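Local structure of GDSL-like protein (Collinsella aerofaciens ATCC 25986, 7BXD) at residues A[52-55]-A[56-60]; A[125-128]-A[129-133]; A[174-177]-A[178-182]; A[185-189]-A[190-194]. The protein probably hydrolyses acyl ester bonds as a GDSL-like acylhydrolase of the SGNH-hydrolase clan. All coordinates share one frame; numbering follows the deposited sequence.

Contact 1. Residues A[52-55]-A[56-60]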
loop_
_atom_site.group_PDB
_atom_site.type_symbol
_atom_site.label_atom_id
_atom_site.label_comp_id
_atom_site.label_asym_id
_atom_site.label_seq_id
_atom_site.Cartn_x
_atom_site.Cartn_y
_atom_site.Cartn_z
ATOM N N ILE A 52 -7.893 12.802 -6.639
ATOM C CA ILE A 52 -8.069 11.752 -7.642
ATOM C C ILE A 52 -7.819 10.361 -7.083
ATOM O O ILE A 52 -8.076 9.369 -7.789
ATOM C CB ILE A 52 -7.233 11.961 -8.928
ATOM C CG1 ILE A 52 -5.734 11.707 -8.688
ATOM C CG2 ILE A 52 -7.482 13.352 -9.517
ATOM C CD1 ILE A 52 -4.956 11.493 -9.980
ATOM N N SER A 53 -7.302 10.246 -5.860
ATOM C CA SER A 53 -6.935 8.940 -5.328
ATOM C C SER A 53 -8.176 8.063 -5.159
ATOM O O SER A 53 -9.313 8.546 -5.062
ATOM C CB SER A 53 -6.290 9.119 -3.957
ATOM O OG SER A 53 -6.021 7.840 -3.385
ATOM N N TRP A 54 -7.943 6.747 -5.098
ATOM C CA TRP A 54 -9.012 5.828 -4.720
ATOM C C TRP A 54 -9.652 6.226 -3.402
ATOM O O TRP A 54 -10.842 5.933 -3.177
ATOM C CB TRP A 54 -8.481 4.393 -4.669
ATOM C CG TRP A 54 -7.333 4.165 -3.736
ATOM C CD1 TRP A 54 -5.993 4.251 -4.053
ATOM C CD2 TRP A 54 -7.388 3.786 -2.347
ATOM N NE1 TRP A 54 -5.227 3.936 -2.953
ATOM C CE2 TRP A 54 -6.053 3.649 -1.893
ATOM C CE3 TRP A 54 -8.439 3.522 -1.446
ATOM C CZ2 TRP A 54 -5.747 3.244 -0.595
ATOM C CZ3 TRP A 54 -8.128 3.110 -0.152
ATOM C CH2 TRP A 54 -6.796 2.988 0.261
ATOM N N THR A 55 -8.896 6.883 -2.496
ATOM C CA THR A 55 -9.473 7.255 -1.200
ATOM C C THR A 55 -10.657 8.199 -1.362
ATOM O O THR A 55 -11.558 8.222 -0.510
ATOM C CB THR A 55 -8.426 7.935 -0.308
ATOM O OG1 THR A 55 -7.895 9.114 -0.931
ATOM C CG2 THR A 55 -7.264 6.979 -0.011
ATOM N N SER A 56 -10.667 8.992 -2.432
ATOM C CA SER A 56 -11.737 9.978 -2.634
ATOM C C SER A 56 -13.042 9.336 -3.084
ATOM O O SER A 56 -14.101 9.980 -2.994
ATOM C CB SER A 56 -11.308 11.034 -3.662
ATOM O OG SER A 56 -11.268 10.489 -4.976
ATOM N N HIS A 57 -12.989 8.100 -3.585
ATOM C CA HIS A 57 -14.173 7.383 -4.039
ATOM C C HIS A 57 -14.682 6.394 -3.000
ATOM O O HIS A 57 -15.841 5.975 -3.062
ATOM C CB HIS A 57 -13.835 6.578 -5.309
ATOM C CG HIS A 57 -13.390 7.412 -6.463
ATOM N ND1 HIS A 57 -14.281 7.991 -7.333
ATOM C CD2 HIS A 57 -12.151 7.740 -6.904
ATOM C CE1 HIS A 57 -13.609 8.666 -8.250
ATOM N NE2 HIS A 57 -12.314 8.522 -8.018
ATOM N N LEU A 58 -13.828 5.969 -2.080
ATOM C CA LEU A 58 -14.124 4.784 -1.291
ATOM C C LEU A 58 -15.289 5.022 -0.329
ATOM O O LEU A 58 -16.107 4.119 -0.105
ATOM C CB LEU A 58 -12.861 4.373 -0.524
ATOM C CG LEU A 58 -13.057 3.132 0.329
ATOM C CD1 LEU A 58 -13.418 1.881 -0.494
ATOM C CD2 LEU A 58 -11.793 2.886 1.155
ATOM N N GLY A 59 -15.372 6.210 0.286
ATOM C CA GLY A 59 -16.390 6.426 1.315
ATOM C C GLY A 59 -17.795 6.193 0.789
ATOM O O GLY A 59 -18.616 5.523 1.425
ATOM N N ALA A 60 -18.089 6.748 -0.385
ATOM C CA ALA A 60 -19.421 6.583 -0.955
ATOM C C ALA A 60 -19.676 5.140 -1.337
ATOM O O ALA A 60 -20.801 4.650 -1.196
ATOM C CB ALA A 60 -19.592 7.496 -2.166
HETATM O O HOH W 1 -10.112 9.375 -9.535
HETATM O O HOH W 2 -14.143 8.798 0.118
#

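Contact 2. Residues A[125-128]-A[129-133]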
loop_
_atom_site.group_PDB
_atom_site.type_symbol
_atom_site.label_atom_id
_atom_site.label_comp_id
_atom_site.label_asym_id
_atom_site.label_seq_id
_atom_site.Cartn_x
_atom_site.Cartn_y
_atom_site.Cartn_z
ATOM N N HIS A 125 14.805 -1.524 9.508
ATOM C CA HIS A 125 15.476 -1.352 8.222
ATOM C C HIS A 125 15.326 -2.567 7.307
ATOM O O HIS A 125 15.717 -2.483 6.138
ATOM C CB HIS A 125 16.973 -1.090 8.424
ATOM C CG HIS A 125 17.250 0.151 9.194
ATOM N ND1 HIS A 125 17.289 0.160 10.571
ATOM C CD2 HIS A 125 17.490 1.420 8.799
ATOM C CE1 HIS A 125 17.576 1.382 10.992
ATOM N NE2 HIS A 125 17.672 2.173 9.937
ATOM N N GLU A 126 14.844 -3.705 7.813
ATOM C CA GLU A 126 14.573 -4.869 6.981
ATOM C C GLU A 126 13.075 -4.913 6.703
ATOM O O GLU A 126 12.273 -4.481 7.529
ATOM C CB GLU A 126 14.998 -6.161 7.688
ATOM C CG GLU A 126 16.494 -6.359 7.809
ATOM C CD GLU A 126 16.878 -7.638 8.543
ATOM O OE1 GLU A 126 16.049 -8.205 9.287
ATOM O OE2 GLU A 126 18.065 -8.061 8.407
ATOM N N PHE A 127 12.687 -5.442 5.538
ATOM C CA PHE A 127 11.268 -5.452 5.211
ATOM C C PHE A 127 10.459 -6.257 6.218
ATOM O O PHE A 127 9.399 -5.806 6.674
ATOM C CB PHE A 127 11.052 -5.982 3.805
ATOM C CG PHE A 127 9.677 -5.686 3.285
ATOM C CD1 PHE A 127 9.296 -4.373 2.969
ATOM C CD2 PHE A 127 8.756 -6.718 3.084
ATOM C CE1 PHE A 127 8.039 -4.110 2.489
ATOM C CE2 PHE A 127 7.503 -6.430 2.594
ATOM C CZ PHE A 127 7.147 -5.129 2.293
ATOM N N TYR A 128 10.911 -7.478 6.540
ATOM C CA TYR A 128 10.182 -8.278 7.538
ATOM C C TYR A 128 10.033 -7.511 8.839
ATOM O O TYR A 128 8.972 -7.556 9.482
ATOM C CB TYR A 128 10.871 -9.624 7.816
ATOM C CG TYR A 128 10.546 -10.755 6.861
ATOM C CD1 TYR A 128 9.394 -11.526 7.036
ATOM C CD2 TYR A 128 11.422 -11.112 5.831
ATOM C CE1 TYR A 128 9.116 -12.611 6.230
ATOM C CE2 TYR A 128 11.140 -12.188 5.003
ATOM C CZ TYR A 128 9.985 -12.931 5.199
ATOM O OH TYR A 128 9.709 -13.982 4.340
ATOM N N GLY A 129 11.111 -6.869 9.296
ATOM C CA GLY A 129 11.070 -6.181 10.571
ATOM C C GLY A 129 10.214 -4.937 10.542
ATOM O O GLY A 129 9.576 -4.598 11.548
ATOM N N ALA A 130 10.174 -4.234 9.403
ATOM C CA ALA A 130 9.339 -3.051 9.296
ATOM C C ALA A 130 7.855 -3.407 9.299
ATOM O O ALA A 130 7.040 -2.703 9.928
ATOM C CB ALA A 130 9.716 -2.272 8.040
ATOM N N VAL A 131 7.464 -4.451 8.554
ATOM C CA VAL A 131 6.065 -4.867 8.571
ATOM C C VAL A 131 5.675 -5.283 9.987
ATOM O O VAL A 131 4.595 -4.945 10.488
ATOM C CB VAL A 131 5.779 -5.966 7.531
ATOM C CG1 VAL A 131 4.307 -6.436 7.619
ATOM C CG2 VAL A 131 6.071 -5.461 6.114
ATOM N N ASP A 132 6.557 -6.038 10.660
ATOM C CA ASP A 132 6.318 -6.439 12.043
ATOM C C ASP A 132 6.125 -5.216 12.936
ATOM O O ASP A 132 5.193 -5.166 13.751
ATOM C CB ASP A 132 7.496 -7.319 12.481
ATOM C CG ASP A 132 7.333 -7.877 13.875
ATOM O OD1 ASP A 132 6.680 -8.935 13.997
ATOM O OD2 ASP A 132 7.859 -7.258 14.825
ATOM N N TYR A 133 7.009 -4.225 12.804
ATOM C CA TYR A 133 6.860 -2.991 13.587
ATOM C C TYR A 133 5.509 -2.342 13.350
ATOM O O TYR A 133 4.859 -1.884 14.299
ATOM C CB TYR A 133 7.983 -2.003 13.246
ATOM C CG TYR A 133 7.874 -0.721 14.021
ATOM C CD1 TYR A 133 7.128 0.358 13.517
ATOM C CD2 TYR A 133 8.533 -0.576 15.258
ATOM C CE1 TYR A 133 7.017 1.526 14.225
ATOM C CE2 TYR A 133 8.430 0.598 15.975
ATOM C CZ TYR A 133 7.666 1.641 15.458
ATOM O OH TYR A 133 7.559 2.826 16.192
#

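Contact 3. Residues A[174-177]-A[178-182]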
loop_
_atom_site.group_PDB
_atom_site.type_symbol
_atom_site.label_atom_id
_atom_site.label_comp_id
_atom_site.label_asym_id
_atom_site.label_seq_id
_atom_site.Cartn_x
_atom_site.Cartn_y
_atom_site.Cartn_z
ATOM N N LEU A 174 16.280 -9.709 -5.869
ATOM C CA LEU A 174 14.953 -10.143 -5.448
ATOM C C LEU A 174 13.902 -9.616 -6.417
ATOM O O LEU A 174 14.043 -8.530 -6.972
ATOM C CB LEU A 174 14.611 -9.618 -4.041
ATOM C CG LEU A 174 15.527 -10.117 -2.923
ATOM C CD1 LEU A 174 15.247 -9.370 -1.644
ATOM C CD2 LEU A 174 15.304 -11.626 -2.739
ATOM N N THR A 175 12.818 -10.374 -6.594
ATOM C CA THR A 175 11.663 -9.828 -7.314
ATOM C C THR A 175 10.641 -9.283 -6.313
ATOM O O THR A 175 10.742 -9.464 -5.084
ATOM C CB THR A 175 10.959 -10.856 -8.203
ATOM O OG1 THR A 175 10.292 -11.761 -7.339
ATOM C CG2 THR A 175 11.926 -11.612 -9.142
ATOM N N GLN A 176 9.619 -8.606 -6.844
ATOM C CA GLN A 176 8.604 -8.055 -5.959
ATOM C C GLN A 176 7.879 -9.145 -5.187
ATOM O O GLN A 176 7.416 -8.908 -4.063
ATOM C CB GLN A 176 7.639 -7.225 -6.784
ATOM C CG GLN A 176 6.654 -6.429 -5.943
ATOM C CD GLN A 176 5.828 -5.442 -6.764
ATOM O OE1 GLN A 176 6.283 -4.990 -7.811
ATOM N NE2 GLN A 176 4.647 -5.071 -6.288
ATOM N N ALA A 177 7.743 -10.331 -5.781
ATOM C CA ALA A 177 7.063 -11.435 -5.115
ATOM C C ALA A 177 7.698 -11.792 -3.786
ATOM O O ALA A 177 6.984 -12.228 -2.873
ATOM C CB ALA A 177 7.019 -12.665 -6.022
ATOM N N ALA A 178 9.031 -11.633 -3.635
ATOM C CA ALA A 178 9.664 -11.938 -2.351
ATOM C C ALA A 178 9.143 -10.996 -1.268
ATOM O O ALA A 178 8.984 -11.398 -0.102
ATOM C CB ALA A 178 11.189 -11.825 -2.474
ATOM N N TYR A 179 8.969 -9.707 -1.612
ATOM C CA TYR A 179 8.440 -8.738 -0.661
ATOM C C TYR A 179 6.973 -9.046 -0.345
ATOM O O TYR A 179 6.548 -8.957 0.820
ATOM C CB TYR A 179 8.616 -7.303 -1.197
ATOM C CG TYR A 179 10.066 -6.881 -1.270
ATOM C CD1 TYR A 179 10.887 -7.312 -2.329
ATOM C CD2 TYR A 179 10.625 -6.103 -0.266
ATOM C CE1 TYR A 179 12.230 -6.959 -2.369
ATOM C CE2 TYR A 179 11.988 -5.747 -0.290
ATOM C CZ TYR A 179 12.783 -6.190 -1.351
ATOM O OH TYR A 179 14.111 -5.852 -1.437
ATOM N N VAL A 180 6.181 -9.391 -1.362
ATOM C CA VAL A 180 4.788 -9.760 -1.118
ATOM C C VAL A 180 4.709 -10.952 -0.170
ATOM O O VAL A 180 3.922 -10.957 0.783
ATOM C CB VAL A 180 4.045 -10.015 -2.446
ATOM C CG1 VAL A 180 2.648 -10.497 -2.183
ATOM C CG2 VAL A 180 4.009 -8.709 -3.304
ATOM N N ARG A 181 5.520 -11.985 -0.414
ATOM C CA ARG A 181 5.498 -13.167 0.451
ATOM C C ARG A 181 5.862 -12.786 1.864
ATOM O O ARG A 181 5.257 -13.280 2.826
ATOM C CB ARG A 181 6.473 -14.209 -0.100
ATOM C CG ARG A 181 5.910 -15.032 -1.233
ATOM C CD ARG A 181 6.754 -16.313 -1.489
ATOM N NE ARG A 181 8.186 -16.040 -1.646
ATOM C CZ ARG A 181 8.781 -15.685 -2.781
ATOM N NH1 ARG A 181 8.081 -15.571 -3.901
ATOM N NH2 ARG A 181 10.089 -15.448 -2.789
ATOM N N ALA A 182 6.874 -11.930 2.026
ATOM C CA ALA A 182 7.267 -11.517 3.381
ATOM C C ALA A 182 6.091 -10.832 4.086
ATOM O O ALA A 182 5.803 -11.097 5.265
ATOM C CB ALA A 182 8.465 -10.578 3.301
HETATM O O HOH W 3 10.228 -15.137 -6.618
#

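Contact 4. Residues A[185-189]-A[190-194]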
loop_
_atom_site.group_PDB
_atom_site.type_symbol
_atom_site.label_atom_id
_atom_site.label_comp_id
_atom_site.label_asym_id
_atom_site.label_seq_id
_atom_site.Cartn_x
_atom_site.Cartn_y
_atom_site.Cartn_z
ATOM N N GLU A 185 3.576 -13.371 5.198
ATOM C CA GLU A 185 4.016 -14.180 6.340
ATOM C C GLU A 185 3.905 -13.397 7.649
ATOM O O GLU A 185 3.508 -13.965 8.679
ATOM C CB GLU A 185 5.436 -14.664 6.107
ATOM C CG GLU A 185 5.500 -15.727 5.005
ATOM C CD GLU A 185 6.908 -16.131 4.649
ATOM O OE1 GLU A 185 7.871 -15.635 5.269
ATOM O OE2 GLU A 185 7.062 -16.978 3.737
ATOM N N VAL A 186 4.269 -12.100 7.648
ATOM C CA VAL A 186 4.143 -11.331 8.882
ATOM C C VAL A 186 2.666 -11.129 9.203
ATOM O O VAL A 186 2.237 -11.212 10.370
ATOM C CB VAL A 186 4.910 -9.998 8.809
ATOM C CG1 VAL A 186 4.801 -9.261 10.144
ATOM C CG2 VAL A 186 6.356 -10.240 8.458
ATOM N N CYS A 187 1.853 -10.814 8.185
ATOM C CA CYS A 187 0.424 -10.701 8.432
ATOM C C CYS A 187 -0.135 -11.991 9.028
ATOM O O CYS A 187 -0.951 -11.957 9.964
ATOM C CB CYS A 187 -0.303 -10.316 7.134
ATOM S SG CYS A 187 -0.091 -8.555 6.723
ATOM N N ASP A 188 0.284 -13.144 8.496
ATOM C CA ASP A 188 -0.181 -14.410 9.060
ATOM C C ASP A 188 0.178 -14.529 10.542
ATOM O O ASP A 188 -0.653 -14.959 11.353
ATOM C CB ASP A 188 0.399 -15.597 8.290
ATOM C CG ASP A 188 0.133 -16.901 9.049
ATOM O OD1 ASP A 188 -0.993 -17.417 9.012
ATOM O OD2 ASP A 188 1.056 -17.362 9.777
ATOM N N ARG A 189 1.403 -14.157 10.912
ATOM C CA ARG A 189 1.811 -14.245 12.313
ATOM C C ARG A 189 0.790 -13.583 13.210
ATOM O O ARG A 189 0.479 -14.108 14.293
ATOM C CB ARG A 189 3.192 -13.617 12.499
ATOM C CG ARG A 189 3.561 -13.276 13.927
ATOM C CD ARG A 189 3.870 -14.411 14.778
ATOM N NE ARG A 189 4.445 -13.911 16.037
ATOM C CZ ARG A 189 4.848 -14.731 16.979
ATOM N NH1 ARG A 189 4.694 -16.023 16.748
ATOM N NH2 ARG A 189 5.365 -14.282 18.140
ATOM N N TYR A 190 0.301 -12.405 12.802
ATOM C CA TYR A 190 -0.592 -11.593 13.616
ATOM C C TYR A 190 -2.051 -11.712 13.197
ATOM O O TYR A 190 -2.874 -10.890 13.611
ATOM C CB TYR A 190 -0.128 -10.134 13.598
ATOM C CG TYR A 190 1.252 -9.992 14.208
ATOM C CD1 TYR A 190 1.454 -10.190 15.584
ATOM C CD2 TYR A 190 2.355 -9.645 13.423
ATOM C CE1 TYR A 190 2.708 -10.029 16.144
ATOM C CE2 TYR A 190 3.622 -9.497 13.988
ATOM C CZ TYR A 190 3.796 -9.688 15.344
ATOM O OH TYR A 190 5.023 -9.568 15.939
ATOM N N SER A 191 -2.382 -12.724 12.389
ATOM C CA SER A 191 -3.758 -12.980 11.978
ATOM C C SER A 191 -4.403 -11.780 11.261
ATOM O O SER A 191 -5.623 -11.567 11.358
ATOM C CB SER A 191 -4.620 -13.432 13.170
ATOM O OG SER A 191 -3.990 -14.551 13.789
ATOM N N VAL A 192 -3.616 -11.017 10.498
ATOM C CA VAL A 192 -4.107 -9.783 9.876
ATOM C C VAL A 192 -4.784 -10.042 8.532
ATOM O O VAL A 192 -4.152 -10.598 7.633
ATOM C CB VAL A 192 -2.968 -8.772 9.688
ATOM C CG1 VAL A 192 -3.415 -7.541 8.929
ATOM C CG2 VAL A 192 -2.419 -8.347 11.040
ATOM N N PRO A 193 -6.030 -9.606 8.320
ATOM C CA PRO A 193 -6.650 -9.739 6.995
ATOM C C PRO A 193 -5.863 -9.004 5.914
ATOM O O PRO A 193 -5.311 -7.918 6.144
ATOM C CB PRO A 193 -8.031 -9.117 7.214
ATOM C CG PRO A 193 -8.292 -9.240 8.681
ATOM C CD PRO A 193 -6.957 -9.010 9.313
ATOM N N VAL A 194 -5.852 -9.601 4.713
ATOM C CA VAL A 194 -5.115 -9.061 3.571
ATOM C C VAL A 194 -6.041 -8.973 2.363
ATOM O O VAL A 194 -6.779 -9.921 2.075
ATOM C CB VAL A 194 -3.891 -9.943 3.231
ATOM C CG1 VAL A 194 -3.201 -9.464 1.968
ATOM C CG2 VAL A 194 -2.906 -9.957 4.395
HETATM O O HOH W 4 5.700 -11.629 17.423
#

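Contact 1. Residues A[52-55]-A[56-60]
Ser56 turns back on Ser53 with both its hydroxyl and its backbone N-H, and the single acceptor Ser53 O takes the two donors. The hydroxyl bond is the shorter, Ser56 OG lying 2.8 Å from Ser53 O and in the carbonyl plane, whereas Ser56 N, 3.0 Å from Ser53 O, approaches from above that plane. A chi1 of 71° makes the double grip possible by folding OG between the nitrogen and the carbonyl carbon of Ser56. Trp54 O is met in turn by His57 N at 3.1 Å and, more weakly, by Leu58 N. On the donor side, Thr55 N is satisfied by a nearly straight capping bond to Ser53 OG (3.2 Å, 171°), and Ser53 OG is itself paired with Thr39 O. One water donates to Ile52 O and sits 2.8 Å from His57 NE2, in the plane of the imidazole; another donates to Thr55 O and accepts from Gly59 N, bridging a pair that stands 4.4 Å apart. Thr55 CG2 covers part of one face of the Trp54 indole, and Leu58 CD2 meets its edge at CZ3 (3.9 Å). Trp54 NE1 donates to Thr38 O, and Thr55 OG1 pairs with Asn69 ND2. In this capped first turn of helix 55-61, Trp54 packs on Ile233 and Leu58 on Ala234 of helix 223-240, Trp54 and Thr55 on Cys33 of strand 30-35, and Thr55 on Val67 of strand 66-71.

Contact 2. Residues A[125-128]-A[129-133]
Phe127 and Val131, one helical turn apart, meet in a CH-pi contact in the opening turns of helix 127-141, with Glu126 as the N-cap. The methyl CG2 of Val131 stands over one face of the Phe127 ring, 4.1 Å from its centroid, and comes closest to CE2 and CZ on the rim. Because Phe127 CG is anti to the backbone N (chi1 -165°), the ring swings along the helix to lie beside the valine. The backbone beneath fixes this spacing: Val131 N donates to Phe127 O at 3.0 Å, almost straight at 174°. A matching bond on each side of it sets the turn, Ala130 N to Glu126 O (2.8 Å) and Asp132 N to Tyr128 O (3.1 Å). Further out, Ser121 OG pairs with Glu126 OE1 just ahead of the helix. The Phe127 ring rests on Ala182 of helix 176-189, while Val131 leans on Val186 of the same helix; Ala130 lies against Ile77 and Val88. Tyr128 also packs on Ala182, and its hydroxyl oxygen OH is hydrogen-bonded to OE1 of Glu185.

Contact 3. Residues A[174-177]-A[178-182]
Ala177 O is met twice by Arg181. The backbone N of Arg181 donates to Ala177 O at 2.9 Å, and the arginine side chain then folds back so that one face of its guanidinium lies over the same oxygen, 3.6 Å from the plane. This is a contact of face on oxygen rather than a bond, and it depends on the bend at chi3 (-51°), which also brings Arg181 NH1 within 3.8 Å of Ala177 CB. A water lies in the guanidinium plane and joins NH1 to Thr175 OG1, though both links are weak. Ahead of them Thr175 caps the helix: its OG1 accepts weakly from Ala177 N, and its carbonyl O takes Ala178 N at 3.1 Å. The carbonyl of Thr175 also lies at the edge of the Tyr179 ring, in plane, with the oxygen 3.5 Å from Tyr179 CD1. The side chains of Leu174 and Tyr179 cross at about a right angle, Leu174 CD1 3.9 Å from Tyr179 CE1, while the other leucine methyl, CD2, meets Ala178 CB. The phenol continues to Val114 O, to which its hydroxyl is hydrogen-bonded, and the ring packs edge-to-face with Phe127. Were Tyr179 a serine, Leu174 and Phe127 would probably face a gap where the ring had been, and Val114 O would lose its hydroxyl mate. The pairing of Leu174, just before the N-cap, with Tyr179 is a hydrophobic staple at the start of helix 176-189, which links the parallel strands 146-150 and 194-195 of the three-layer alpha/beta SGNH-hydrolase fold.

Contact 4. Residues A[185-189]-A[190-194]
A Schellman motif ends helix 176-189, and its two defining bonds join Cys187 to Val192 and Asp188 to Ser191. Val192 N donates to Cys187 O at 2.9 Å, nearly straight at 174°, and Ser191 N donates to Asp188 O at 3.0 Å. Ser191, the C-prime residue, takes a positive phi (58°), which turns the chain out of the helix and carries the following N-H, that of Val192, back to Cys187 O. Tyr190 N, by contrast, has weak bonds alone, shared between Val186 O and Cys187 O. Once turned, the chain brings apolar groups back alongside the helix: Val194 CG2 comes within 3.8 Å of Cys187 CB, and Val192 CB packs against that same carbon. Phe149 of strand 146-150 covers both Cys187 and Val192. The Tyr190 ring lies beside Val186, with CE2 4.0 Å from Val186 CG1, and one of its faces takes a CH-pi contact from Arg189, whose CG stands over the ring centre, 3.7 Å from the centroid. A bend at chi2 (73°) leads the rest of the arginine past the ring, leaving the guanidinium steeply inclined to it. The phenol OH is hydrogen-bonded to OD1 of Asp132 on helix 127-141. A leucine in place of Tyr190 would probably leave that carboxylate oxygen without its hydroxyl mate and deprive Arg189 CG of the aromatic face beneath it. One water ties the two side chains together, accepting from Arg189 NH2 at 2.8 Å and donating to Tyr190 OH at 2.6 Å.

How the contacts relate
The four contacts follow one another in series along the chain; each is a local turn, so none closes a long loop and none nests in or crosses another. Contact 1 starts helix 55-61, just before edge strand 66-71. Contact 2 opens the helix leading to strand 146-150, while contacts 3 and 4 mark the beginning and end of the next helix, before edge strand 194-195. Contacts 2 and 3 lie across the chain's centre from contact 1, about 28 Å away between centres. Contacts 2, 3 and 4 form one cluster: helix 127-141 meets both ends of helix 176-189, by aromatic packing near its start and hydroxyl-carboxylate pairs towards its end.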